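PDB 3HL0: maleylacetate reductase from Agrobacterium tumefaciens, which probably catalyses the NADH-dependent reduction of maleylacetate to 3-oxoadipate, a step in the breakdown of gamma-resorcylate, as a member of the iron-containing alcohol dehydrogenase family. Local coordinates for residues A[120-129]-A[222-233]; A[165-175]-A[255-263]. One frame throughout, in Å; residues are numbered along the deposited sequence.

Contact 1 of 2, residues A[120-129]-A[222-233]. With NAD (nicotinamide-adenine-dinucleotide), chain D.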
loop_
_atom_site.group_PDB
_atom_site.type_symbol
_atom_site.label_atom_id
_atom_site.label_comp_id
_atom_site.label_asym_id
_atom_site.label_seq_id
_atom_site.Cartn_x
_atom_site.Cartn_y
_atom_site.Cartn_z
ATOM N N THR A 120 -7.882 -2.116 -11.366
ATOM C CA THR A 120 -7.855 -3.291 -10.464
ATOM C C THR A 120 -9.163 -4.031 -10.615
ATOM O O THR A 120 -9.939 -3.769 -11.556
ATOM C CB THR A 120 -7.649 -2.941 -8.962
ATOM O OG1 THR A 120 -8.841 -2.339 -8.426
ATOM C CG2 THR A 120 -6.443 -1.996 -8.758
ATOM N N TYR A 121 -9.432 -4.965 -9.699
ATOM C CA TYR A 121 -10.634 -5.781 -9.760
ATOM C C TYR A 121 -11.660 -5.414 -8.696
ATOM O O TYR A 121 -12.612 -6.137 -8.461
ATOM C CB TYR A 121 -10.249 -7.267 -9.665
ATOM C CG TYR A 121 -9.219 -7.668 -10.744
ATOM C CD1 TYR A 121 -9.372 -7.249 -12.083
ATOM C CD2 TYR A 121 -8.089 -8.432 -10.407
ATOM C CE1 TYR A 121 -8.435 -7.591 -13.050
ATOM C CE2 TYR A 121 -7.137 -8.774 -11.357
ATOM C CZ TYR A 121 -7.322 -8.352 -12.688
ATOM O OH TYR A 121 -6.366 -8.711 -13.600
ATOM N N ALA A 122 -11.477 -4.269 -8.065
ATOM C CA ALA A 122 -12.350 -3.855 -6.931
ATOM C C ALA A 122 -13.824 -3.703 -7.313
ATOM O O ALA A 122 -14.704 -3.987 -6.490
ATOM C CB ALA A 122 -11.830 -2.496 -6.332
ATOM N N GLY A 123 -14.089 -3.200 -8.532
ATOM C CA GLY A 123 -15.492 -3.127 -8.975
ATOM C C GLY A 123 -16.273 -1.886 -8.560
ATOM O O GLY A 123 -17.453 -1.788 -8.888
ATOM N N SER A 124 -15.631 -0.951 -7.840
ATOM C CA SER A 124 -16.324 0.298 -7.367
ATOM C C SER A 124 -16.936 1.084 -8.515
ATOM O O SER A 124 -17.938 1.818 -8.323
ATOM C CB SER A 124 -15.289 1.187 -6.696
ATOM O OG SER A 124 -15.907 2.325 -6.086
ATOM N N GLU A 125 -16.326 0.969 -9.696
ATOM C CA GLU A 125 -16.766 1.715 -10.895
ATOM C C GLU A 125 -18.245 1.512 -11.287
ATOM O O GLU A 125 -18.810 2.356 -12.026
ATOM C CB GLU A 125 -15.861 1.428 -12.079
ATOM C CG GLU A 125 -15.905 -0.045 -12.491
ATOM C CD GLU A 125 -14.878 -0.948 -11.776
ATOM O OE1 GLU A 125 -14.292 -0.575 -10.733
ATOM O OE2 GLU A 125 -14.673 -2.070 -12.287
ATOM N N VAL A 126 -18.847 0.400 -10.834
ATOM C CA VAL A 126 -20.268 0.137 -11.129
ATOM C C VAL A 126 -21.110 -0.030 -9.868
ATOM O O VAL A 126 -22.152 -0.718 -9.860
ATOM C CB VAL A 126 -20.477 -1.087 -12.081
ATOM C CG1 VAL A 126 -20.045 -0.732 -13.533
ATOM C CG2 VAL A 126 -19.718 -2.298 -11.538
ATOM N N THR A 127 -20.698 0.657 -8.805
ATOM C CA THR A 127 -21.532 0.691 -7.613
ATOM C C THR A 127 -21.862 2.124 -7.206
ATOM O O THR A 127 -21.109 3.066 -7.511
ATOM C CB THR A 127 -20.880 0.011 -6.359
ATOM O OG1 THR A 127 -20.045 0.969 -5.687
ATOM C CG2 THR A 127 -20.138 -1.248 -6.706
ATOM N N PRO A 128 -22.986 2.315 -6.498
ATOM C CA PRO A 128 -23.339 3.654 -6.039
ATOM C C PRO A 128 -22.826 3.920 -4.604
ATOM O O PRO A 128 -23.322 4.835 -3.936
ATOM C CB PRO A 128 -24.871 3.633 -6.082
ATOM C CG PRO A 128 -25.189 2.225 -5.632
ATOM C CD PRO A 128 -24.100 1.364 -6.307
ATOM N N ILE A 129 -21.832 3.134 -4.159
ATOM C CA ILE A 129 -21.374 3.188 -2.763
ATOM C C ILE A 129 -20.102 4.029 -2.635
ATOM O O ILE A 129 -19.200 3.922 -3.481
ATOM C CB ILE A 129 -21.083 1.749 -2.273
ATOM C CG1 ILE A 129 -22.308 0.841 -2.498
ATOM C CG2 ILE A 129 -20.689 1.736 -0.821
ATOM C CD1 ILE A 129 -21.935 -0.694 -2.454
ATOM N N LEU A 222 -10.671 -8.975 -16.013
ATOM C CA LEU A 222 -11.330 -7.687 -15.942
ATOM C C LEU A 222 -12.855 -7.799 -16.218
ATOM O O LEU A 222 -13.667 -7.136 -15.581
ATOM C CB LEU A 222 -10.641 -6.734 -16.911
ATOM C CG LEU A 222 -10.979 -5.272 -16.715
ATOM C CD1 LEU A 222 -10.728 -4.683 -15.282
ATOM C CD2 LEU A 222 -10.175 -4.446 -17.715
ATOM N N TYR A 223 -13.206 -8.629 -17.203
ATOM C CA TYR A 223 -14.601 -8.938 -17.472
ATOM C C TYR A 223 -15.251 -9.521 -16.206
ATOM O O TYR A 223 -16.359 -9.100 -15.839
ATOM C CB TYR A 223 -14.623 -9.948 -18.595
ATOM C CG TYR A 223 -15.894 -10.750 -18.779
ATOM C CD1 TYR A 223 -17.045 -10.136 -19.286
ATOM C CD2 TYR A 223 -15.923 -12.099 -18.463
ATOM C CE1 TYR A 223 -18.223 -10.894 -19.467
ATOM C CE2 TYR A 223 -17.072 -12.873 -18.651
ATOM C CZ TYR A 223 -18.211 -12.239 -19.164
ATOM O OH TYR A 223 -19.341 -12.984 -19.378
ATOM N N GLY A 224 -14.577 -10.461 -15.545
ATOM C CA GLY A 224 -15.133 -11.026 -14.308
ATOM C C GLY A 224 -15.314 -9.922 -13.274
ATOM O O GLY A 224 -16.342 -9.885 -12.568
ATOM N N ALA A 225 -14.335 -9.029 -13.145
ATOM C CA ALA A 225 -14.417 -7.949 -12.159
ATOM C C ALA A 225 -15.606 -7.021 -12.380
ATOM O O ALA A 225 -16.296 -6.573 -11.450
ATOM C CB ALA A 225 -13.071 -7.158 -12.135
ATOM N N TRP A 226 -15.887 -6.765 -13.651
ATOM C CA TRP A 226 -17.068 -5.985 -14.017
ATOM C C TRP A 226 -18.362 -6.646 -13.570
ATOM O O TRP A 226 -19.208 -5.985 -12.939
ATOM C CB TRP A 226 -17.050 -5.763 -15.540
ATOM C CG TRP A 226 -18.347 -5.241 -16.081
ATOM C CD1 TRP A 226 -19.057 -4.157 -15.646
ATOM C CD2 TRP A 226 -19.065 -5.796 -17.195
ATOM N NE1 TRP A 226 -20.205 -4.003 -16.457
ATOM C CE2 TRP A 226 -20.203 -4.993 -17.401
ATOM C CE3 TRP A 226 -18.832 -6.885 -18.040
ATOM C CZ2 TRP A 226 -21.111 -5.263 -18.444
ATOM C CZ3 TRP A 226 -19.744 -7.164 -19.061
ATOM C CH2 TRP A 226 -20.864 -6.360 -19.234
ATOM N N LEU A 227 -18.509 -7.940 -13.844
ATOM C CA LEU A 227 -19.740 -8.623 -13.416
ATOM C C LEU A 227 -19.826 -8.662 -11.897
ATOM O O LEU A 227 -20.900 -8.488 -11.330
ATOM C CB LEU A 227 -19.758 -10.051 -13.987
ATOM C CG LEU A 227 -19.846 -10.072 -15.519
ATOM C CD1 LEU A 227 -19.818 -11.519 -15.961
ATOM C CD2 LEU A 227 -21.117 -9.402 -16.000
ATOM N N CYS A 228 -18.690 -8.913 -11.225
ATOM C CA CYS A 228 -18.712 -8.966 -9.762
ATOM C C CYS A 228 -19.055 -7.604 -9.159
ATOM O O CYS A 228 -19.823 -7.519 -8.198
ATOM C CB CYS A 228 -17.319 -9.425 -9.257
ATOM S SG CYS A 228 -16.969 -11.183 -9.599
ATOM N N GLY A 229 -18.509 -6.522 -9.723
ATOM C CA GLY A 229 -18.862 -5.199 -9.232
ATOM C C GLY A 229 -20.310 -4.857 -9.479
ATOM O O GLY A 229 -20.929 -4.167 -8.667
ATOM N N THR A 230 -20.849 -5.329 -10.589
ATOM C CA THR A 230 -22.228 -5.005 -10.956
ATOM C C THR A 230 -23.155 -5.583 -9.895
ATOM O O THR A 230 -24.084 -4.906 -9.450
ATOM C CB THR A 230 -22.567 -5.507 -12.345
ATOM O OG1 THR A 230 -21.698 -4.852 -13.296
ATOM C CG2 THR A 230 -24.031 -5.190 -12.701
ATOM N N VAL A 231 -22.879 -6.802 -9.457
ATOM C CA VAL A 231 -23.789 -7.356 -8.446
ATOM C C VAL A 231 -23.576 -6.757 -7.060
ATOM O O VAL A 231 -24.555 -6.606 -6.317
ATOM C CB VAL A 231 -23.804 -8.900 -8.439
ATOM C CG1 VAL A 231 -24.155 -9.409 -9.847
ATOM C CG2 VAL A 231 -22.433 -9.487 -7.976
ATOM N N LEU A 232 -22.349 -6.329 -6.748
ATOM C CA LEU A 232 -22.118 -5.497 -5.527
ATOM C C LEU A 232 -22.999 -4.248 -5.577
ATOM O O LEU A 232 -23.533 -3.784 -4.530
ATOM C CB LEU A 232 -20.646 -5.072 -5.432
ATOM C CG LEU A 232 -20.332 -4.101 -4.287
ATOM C CD1 LEU A 232 -20.677 -4.671 -2.891
ATOM C CD2 LEU A 232 -18.829 -3.731 -4.337
ATOM N N GLY A 233 -23.135 -3.686 -6.783
ATOM C CA GLY A 233 -23.956 -2.497 -6.978
ATOM C C GLY A 233 -25.436 -2.744 -6.811
ATOM O O GLY A 233 -26.125 -1.831 -6.353
HETATM P PA NAD D . -6.259 0.789 -4.462
HETATM O O1A NAD D . -7.120 1.589 -5.377
HETATM O O2A NAD D . -6.128 1.239 -3.058
HETATM O O5B NAD D . -4.867 0.520 -5.193
HETATM C C5B NAD D . -3.772 0.021 -4.418
HETATM C C4B NAD D . -2.489 0.482 -5.094
HETATM O O4B NAD D . -2.358 -0.192 -6.344
HETATM C C3B NAD D . -2.493 1.997 -5.370
HETATM O O3B NAD D . -1.230 2.604 -5.043
HETATM C C2B NAD D . -2.754 2.040 -6.858
HETATM O O2B NAD D . -2.223 3.189 -7.485
HETATM C C1B NAD D . -2.076 0.757 -7.362
HETATM N N9A NAD D . -2.630 0.268 -8.648
HETATM C C8A NAD D . -3.960 0.052 -8.955
HETATM N N7A NAD D . -4.046 -0.405 -10.225
HETATM C C5A NAD D . -2.787 -0.475 -10.761
HETATM C C6A NAD D . -2.314 -0.862 -12.014
HETATM N N6A NAD D . -3.050 -1.548 -12.925
HETATM N N1A NAD D . -0.933 -0.786 -12.204
HETATM C C2A NAD D . -0.090 -0.377 -11.195
HETATM N N3A NAD D . -0.550 -0.006 -9.958
HETATM C C4A NAD D . -1.900 -0.058 -9.755
HETATM O O3 NAD D . -6.828 -0.735 -4.311
HETATM P PN NAD D . -8.309 -1.346 -4.572
HETATM O O1N NAD D . -8.295 -2.660 -3.864
HETATM O O2N NAD D . -8.516 -1.282 -6.017
HETATM O O5D NAD D . -9.328 -0.373 -3.815
HETATM C C5D NAD D . -9.509 -0.415 -2.402
HETATM C C4D NAD D . -10.381 0.785 -2.028
HETATM O O4D NAD D . -11.566 0.730 -2.809
HETATM C C3D NAD D . -10.817 0.679 -0.572
HETATM O O3D NAD D . -10.938 2.014 -0.057
HETATM C C2D NAD D . -12.170 0.015 -0.676
HETATM O O2D NAD D . -13.030 0.242 0.442
HETATM C C1D NAD D . -12.701 0.634 -1.956
HETATM N N1N NAD D . -13.736 -0.159 -2.604
HETATM C C2N NAD D . -14.952 0.437 -2.760
HETATM C C3N NAD D . -15.968 -0.270 -3.368
HETATM C C7N NAD D . -17.224 0.486 -3.516
HETATM O O7N NAD D . -18.184 -0.172 -4.186
HETATM N N7N NAD D . -17.375 1.732 -3.004
HETATM C C4N NAD D . -15.784 -1.598 -3.888
HETATM C C5N NAD D . -14.532 -2.190 -3.712
HETATM C C6N NAD D . -13.520 -1.460 -3.062
HETATM O O HOH W 1 -15.456 -6.477 -8.667
#
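V126 drops its CG2 methyl into the hollow that G229 leaves on helix 215-234, V126 CG2 coming to 3.3 Å from G229 C and 3.4 Å from T230 N. With chi1 at -72°, CG1 turns instead along the helix to the edge of the W226 indole, while CG2 meets the backbone. The same glycine faces G123, the CA atoms of G123 and G229 4.0 Å apart; bare glycines let the two backbones come this close, G123 O reaching G229 CA at 3.7 Å. G233 makes the next dent, filled by V126 O and the CD corner of P128. The loop fitted so closely here follows strand 113-118 of the nucleotide-binding domain, and its other side cradles the NAD, where T120 OG1 donates to O2N and T127 OG1 to O7N at 2.6 Å. T127 thus works in both directions, its CG2 methyl lying 3.7 Å from L232 CD2. Toward the start of the helix the bump belongs to A225, whose CB nestles against Y121, 3.7 Å from both CA and CD1 of the tyrosine. Beside it a water donates to Y121 O and A225 O, 2.9 Å from each.

Contact 2 of 2, residues A[165-175]-A[255-263]. With NAD (nicotinamide-adenine-dinucleotide), chain D.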
loop_
_atom_site.group_PDB
_atom_site.type_symbol
_atom_site.label_atom_id
_atom_site.label_comp_id
_atom_site.label_asym_id
_atom_site.label_seq_id
_atom_site.Cartn_x
_atom_site.Cartn_y
_atom_site.Cartn_z
ATOM N N ILE A 165 -1.272 -8.114 -5.601
ATOM C CA ILE A 165 -2.541 -7.355 -5.532
ATOM C C ILE A 165 -3.540 -7.858 -6.608
ATOM O O ILE A 165 -4.772 -7.834 -6.386
ATOM C CB ILE A 165 -2.393 -5.802 -5.530
ATOM C CG1 ILE A 165 -3.730 -5.136 -5.320
ATOM C CG2 ILE A 165 -1.743 -5.285 -6.827
ATOM C CD1 ILE A 165 -4.286 -5.418 -3.970
ATOM N N SER A 166 -3.025 -8.349 -7.735
ATOM C CA SER A 166 -3.939 -8.956 -8.744
ATOM C C SER A 166 -4.721 -10.124 -8.104
ATOM O O SER A 166 -5.967 -10.251 -8.303
ATOM C CB SER A 166 -3.185 -9.458 -10.013
ATOM O OG SER A 166 -2.617 -8.324 -10.685
HETATM N N MSE A 167 -4.028 -10.956 -7.318
HETATM C CA MSE A 167 -4.671 -12.119 -6.687
HETATM C C MSE A 167 -5.652 -11.680 -5.592
HETATM O O MSE A 167 -6.789 -12.154 -5.555
HETATM C CB MSE A 167 -3.637 -13.077 -6.107
HETATM C CG MSE A 167 -2.638 -13.655 -7.136
HETATM SE SE MSE A 167 -3.416 -14.534 -8.673
HETATM C CE MSE A 167 -3.289 -13.141 -9.960
ATOM N N THR A 168 -5.231 -10.770 -4.713
ATOM C CA THR A 168 -6.127 -10.412 -3.597
ATOM C C THR A 168 -7.283 -9.524 -4.091
ATOM O O THR A 168 -8.435 -9.690 -3.633
ATOM C CB THR A 168 -5.392 -9.742 -2.419
ATOM O OG1 THR A 168 -4.629 -8.647 -2.954
ATOM C CG2 THR A 168 -4.452 -10.768 -1.807
ATOM N N SER A 169 -7.021 -8.618 -5.038
ATOM C CA SER A 169 -8.110 -7.840 -5.591
ATOM C C SER A 169 -9.073 -8.773 -6.342
ATOM O O SER A 169 -10.297 -8.557 -6.301
ATOM C CB SER A 169 -7.541 -6.769 -6.554
ATOM O OG SER A 169 -8.616 -5.905 -7.056
ATOM N N GLY A 170 -8.541 -9.816 -7.006
ATOM C CA GLY A 170 -9.403 -10.788 -7.736
ATOM C C GLY A 170 -10.292 -11.505 -6.740
ATOM O O GLY A 170 -11.479 -11.722 -6.999
ATOM N N LEU A 171 -9.733 -11.886 -5.562
ATOM C CA LEU A 171 -10.578 -12.493 -4.529
ATOM C C LEU A 171 -11.610 -11.521 -3.946
ATOM O O LEU A 171 -12.716 -11.948 -3.584
ATOM C CB LEU A 171 -9.724 -13.151 -3.412
ATOM C CG LEU A 171 -8.939 -14.382 -3.879
ATOM C CD1 LEU A 171 -7.797 -14.648 -2.854
ATOM C CD2 LEU A 171 -9.860 -15.587 -3.983
ATOM N N ASN A 172 -11.261 -10.225 -3.843
ATOM C CA ASN A 172 -12.227 -9.188 -3.443
ATOM C C ASN A 172 -13.419 -9.151 -4.411
ATOM O O ASN A 172 -14.588 -9.074 -3.996
ATOM C CB ASN A 172 -11.494 -7.818 -3.397
ATOM C CG ASN A 172 -12.357 -6.653 -2.888
ATOM O OD1 ASN A 172 -13.424 -6.798 -2.279
ATOM N ND2 ASN A 172 -11.848 -5.460 -3.130
ATOM N N ALA A 173 -13.128 -9.232 -5.706
ATOM C CA ALA A 173 -14.210 -9.295 -6.710
ATOM C C ALA A 173 -15.073 -10.529 -6.471
ATOM O O ALA A 173 -16.317 -10.453 -6.419
ATOM C CB ALA A 173 -13.605 -9.337 -8.154
HETATM N N MSE A 174 -14.419 -11.667 -6.322
HETATM C CA MSE A 174 -15.150 -12.936 -6.120
HETATM C C MSE A 174 -16.053 -12.847 -4.884
HETATM O O MSE A 174 -17.155 -13.419 -4.864
HETATM C CB MSE A 174 -14.204 -14.122 -5.979
HETATM C CG MSE A 174 -13.526 -14.382 -7.294
HETATM SE SE MSE A 174 -12.200 -15.778 -7.203
HETATM C CE MSE A 174 -13.270 -17.184 -6.624
ATOM N N ALA A 175 -15.603 -12.127 -3.849
ATOM C CA ALA A 175 -16.441 -11.982 -2.665
ATOM C C ALA A 175 -17.794 -11.313 -2.951
ATOM O O ALA A 175 -18.804 -11.697 -2.383
ATOM C CB ALA A 175 -15.667 -11.192 -1.568
ATOM N N HIS A 255 -6.924 -3.606 2.559
ATOM C CA HIS A 255 -8.309 -3.896 2.111
ATOM C C HIS A 255 -8.462 -5.238 1.360
ATOM O O HIS A 255 -9.190 -6.160 1.825
ATOM C CB HIS A 255 -8.804 -2.767 1.212
ATOM C CG HIS A 255 -10.083 -3.086 0.534
ATOM N ND1 HIS A 255 -11.292 -2.957 1.176
ATOM C CD2 HIS A 255 -10.348 -3.573 -0.704
ATOM C CE1 HIS A 255 -12.260 -3.330 0.348
ATOM N NE2 HIS A 255 -11.713 -3.683 -0.800
ATOM N N ALA A 256 -7.800 -5.362 0.208
ATOM C CA ALA A 256 -8.016 -6.552 -0.612
ATOM C C ALA A 256 -7.558 -7.807 0.124
ATOM O O ALA A 256 -8.189 -8.865 0.050
ATOM C CB ALA A 256 -7.262 -6.422 -1.963
ATOM N N GLU A 257 -6.481 -7.687 0.904
ATOM C CA GLU A 257 -5.964 -8.835 1.644
ATOM C C GLU A 257 -6.932 -9.321 2.715
ATOM O O GLU A 257 -6.998 -10.519 2.965
ATOM C CB GLU A 257 -4.683 -8.423 2.365
ATOM C CG GLU A 257 -3.458 -8.313 1.447
ATOM C CD GLU A 257 -3.318 -6.962 0.737
ATOM O OE1 GLU A 257 -4.251 -6.108 0.703
ATOM O OE2 GLU A 257 -2.196 -6.728 0.220
ATOM N N THR A 258 -7.642 -8.388 3.336
ATOM C CA THR A 258 -8.665 -8.748 4.354
ATOM C C THR A 258 -9.780 -9.602 3.719
ATOM O O THR A 258 -10.155 -10.646 4.247
ATOM C CB THR A 258 -9.256 -7.501 4.998
ATOM O OG1 THR A 258 -8.191 -6.785 5.648
ATOM C CG2 THR A 258 -10.280 -7.879 6.074
ATOM N N HIS A 259 -10.206 -9.181 2.532
ATOM C CA HIS A 259 -11.193 -9.984 1.766
ATOM C C HIS A 259 -10.663 -11.350 1.411
ATOM O O HIS A 259 -11.335 -12.329 1.588
ATOM C CB HIS A 259 -11.573 -9.275 0.486
ATOM C CG HIS A 259 -12.569 -8.211 0.697
ATOM N ND1 HIS A 259 -13.920 -8.417 0.543
ATOM C CD2 HIS A 259 -12.416 -6.921 1.094
ATOM C CE1 HIS A 259 -14.563 -7.302 0.858
ATOM N NE2 HIS A 259 -13.672 -6.379 1.192
ATOM N N ALA A 260 -9.406 -11.424 0.973
ATOM C CA ALA A 260 -8.860 -12.706 0.592
ATOM C C ALA A 260 -8.759 -13.667 1.761
ATOM O O ALA A 260 -9.084 -14.838 1.642
ATOM C CB ALA A 260 -7.438 -12.509 -0.029
ATOM N N VAL A 261 -8.311 -13.143 2.901
ATOM C CA VAL A 261 -8.191 -13.992 4.088
ATOM C C VAL A 261 -9.538 -14.500 4.626
ATOM O O VAL A 261 -9.674 -15.691 4.972
ATOM C CB VAL A 261 -7.404 -13.275 5.187
ATOM C CG1 VAL A 261 -7.412 -14.114 6.488
ATOM C CG2 VAL A 261 -5.964 -13.105 4.729
ATOM N N LEU A 262 -10.505 -13.585 4.694
ATOM C CA LEU A 262 -11.794 -13.923 5.341
ATOM C C LEU A 262 -12.694 -14.760 4.438
ATOM O O LEU A 262 -13.499 -15.516 4.972
ATOM C CB LEU A 262 -12.539 -12.650 5.790
ATOM C CG LEU A 262 -11.924 -11.999 7.058
ATOM C CD1 LEU A 262 -12.677 -10.701 7.325
ATOM C CD2 LEU A 262 -12.013 -12.915 8.222
ATOM N N LEU A 263 -12.613 -14.556 3.118
ATOM C CA LEU A 263 -13.677 -15.095 2.202
ATOM C C LEU A 263 -13.978 -16.611 2.405
ATOM O O LEU A 263 -15.146 -16.996 2.484
ATOM C CB LEU A 263 -13.384 -14.756 0.742
ATOM C CG LEU A 263 -14.562 -15.116 -0.188
ATOM C CD1 LEU A 263 -15.863 -14.379 0.130
ATOM C CD2 LEU A 263 -14.064 -14.889 -1.606
HETATM P PA NAD D . -6.259 0.789 -4.462
HETATM O O1A NAD D . -7.120 1.589 -5.377
HETATM O O2A NAD D . -6.128 1.239 -3.058
HETATM O O5B NAD D . -4.867 0.520 -5.193
HETATM C C5B NAD D . -3.772 0.021 -4.418
HETATM C C4B NAD D . -2.489 0.482 -5.094
HETATM O O4B NAD D . -2.358 -0.192 -6.344
HETATM C C3B NAD D . -2.493 1.997 -5.370
HETATM O O3B NAD D . -1.230 2.604 -5.043
HETATM C C2B NAD D . -2.754 2.040 -6.858
HETATM O O2B NAD D . -2.223 3.189 -7.485
HETATM C C1B NAD D . -2.076 0.757 -7.362
HETATM N N9A NAD D . -2.630 0.268 -8.648
HETATM C C8A NAD D . -3.960 0.052 -8.955
HETATM N N7A NAD D . -4.046 -0.405 -10.225
HETATM C C5A NAD D . -2.787 -0.475 -10.761
HETATM C C6A NAD D . -2.314 -0.862 -12.014
HETATM N N6A NAD D . -3.050 -1.548 -12.925
HETATM N N1A NAD D . -0.933 -0.786 -12.204
HETATM C C2A NAD D . -0.090 -0.377 -11.195
HETATM N N3A NAD D . -0.550 -0.006 -9.958
HETATM C C4A NAD D . -1.900 -0.058 -9.755
HETATM O O3 NAD D . -6.828 -0.735 -4.311
HETATM P PN NAD D . -8.309 -1.346 -4.572
HETATM O O1N NAD D . -8.295 -2.660 -3.864
HETATM O O2N NAD D . -8.516 -1.282 -6.017
HETATM O O5D NAD D . -9.328 -0.373 -3.815
HETATM C C5D NAD D . -9.509 -0.415 -2.402
HETATM C C4D NAD D . -10.381 0.785 -2.028
HETATM O O4D NAD D . -11.566 0.730 -2.809
HETATM C C3D NAD D . -10.817 0.679 -0.572
HETATM O O3D NAD D . -10.938 2.014 -0.057
HETATM C C2D NAD D . -12.170 0.015 -0.676
HETATM O O2D NAD D . -13.030 0.242 0.442
HETATM C C1D NAD D . -12.701 0.634 -1.956
HETATM N N1N NAD D . -13.736 -0.159 -2.604
HETATM C C2N NAD D . -14.952 0.437 -2.760
HETATM C C3N NAD D . -15.968 -0.270 -3.368
HETATM C C7N NAD D . -17.224 0.486 -3.516
HETATM O O7N NAD D . -18.184 -0.172 -4.186
HETATM N N7N NAD D . -17.375 1.732 -3.004
HETATM C C4N NAD D . -15.784 -1.598 -3.888
HETATM C C5N NAD D . -14.532 -2.190 -3.712
HETATM C C6N NAD D . -13.520 -1.460 -3.062
HETATM O O HOH W 2 -1.987 -8.261 -1.956
#
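With its CG anti to the backbone N (chi1 -176°), N172 swings its amide off helix 163-180 into the angle between two histidines of helix 255-271. H255 leans back to meet it through a similar torsion, and ND2 of N172 lies 2.9 Å from NE2 of H255, at the ring's edge and with the two planes 69° apart. The other end of the amide sits differently: OD1 hangs over the centre of the H259 ring, 3.2 Å above its plane, so its nearness to H259 ND1 is a contact with a ring face and not a hydrogen bond. The helices cross at 62° with axes 7.7 Å apart. A256 CB fits among I165 CD1, T168 OG1 and S169 N, while A260 CB receives CD1 of L171 at 3.6 Å. Further on, CD1 of L263 meets A175 CB and CD2 lies by L171 O. At the opposite end a water bridges T168 OG1 and E257 OE2. One face of H255 carries C2D of the nicotinamide ribose, 3.5 Å from CE1; the other meets H259. In the interdomain cleft of this iron-containing alcohol dehydrogenase fold, helix 255-271 thus presents H255 to the cofactor, with N172 of helix 163-180 at the ring's edge.

How the contacts relate
The two contacts illustrate how one cofactor cleft can be built from both sides. Their centres lie 13 Å apart and their segments interleave along the chain. In space, helix 163-180 runs between the loop 120-129 and helix 255-271: S169 and A173 touch Y121, while T168, L171 and N172 face helix 255-271. S169 marks the junction, its OG lying 2.9 Å from Y121 N in a probable hydrogen bond. Close by, the CB of A173 packs 3.4 Å from Y121 O, and the carbonyl O of A173 lies 3.2 Å from C228 CB. Contact 1 holds the pyrophosphate and carboxamide of NAD through the loop, whereas contact 2 reaches the nicotinamide ribose through H255.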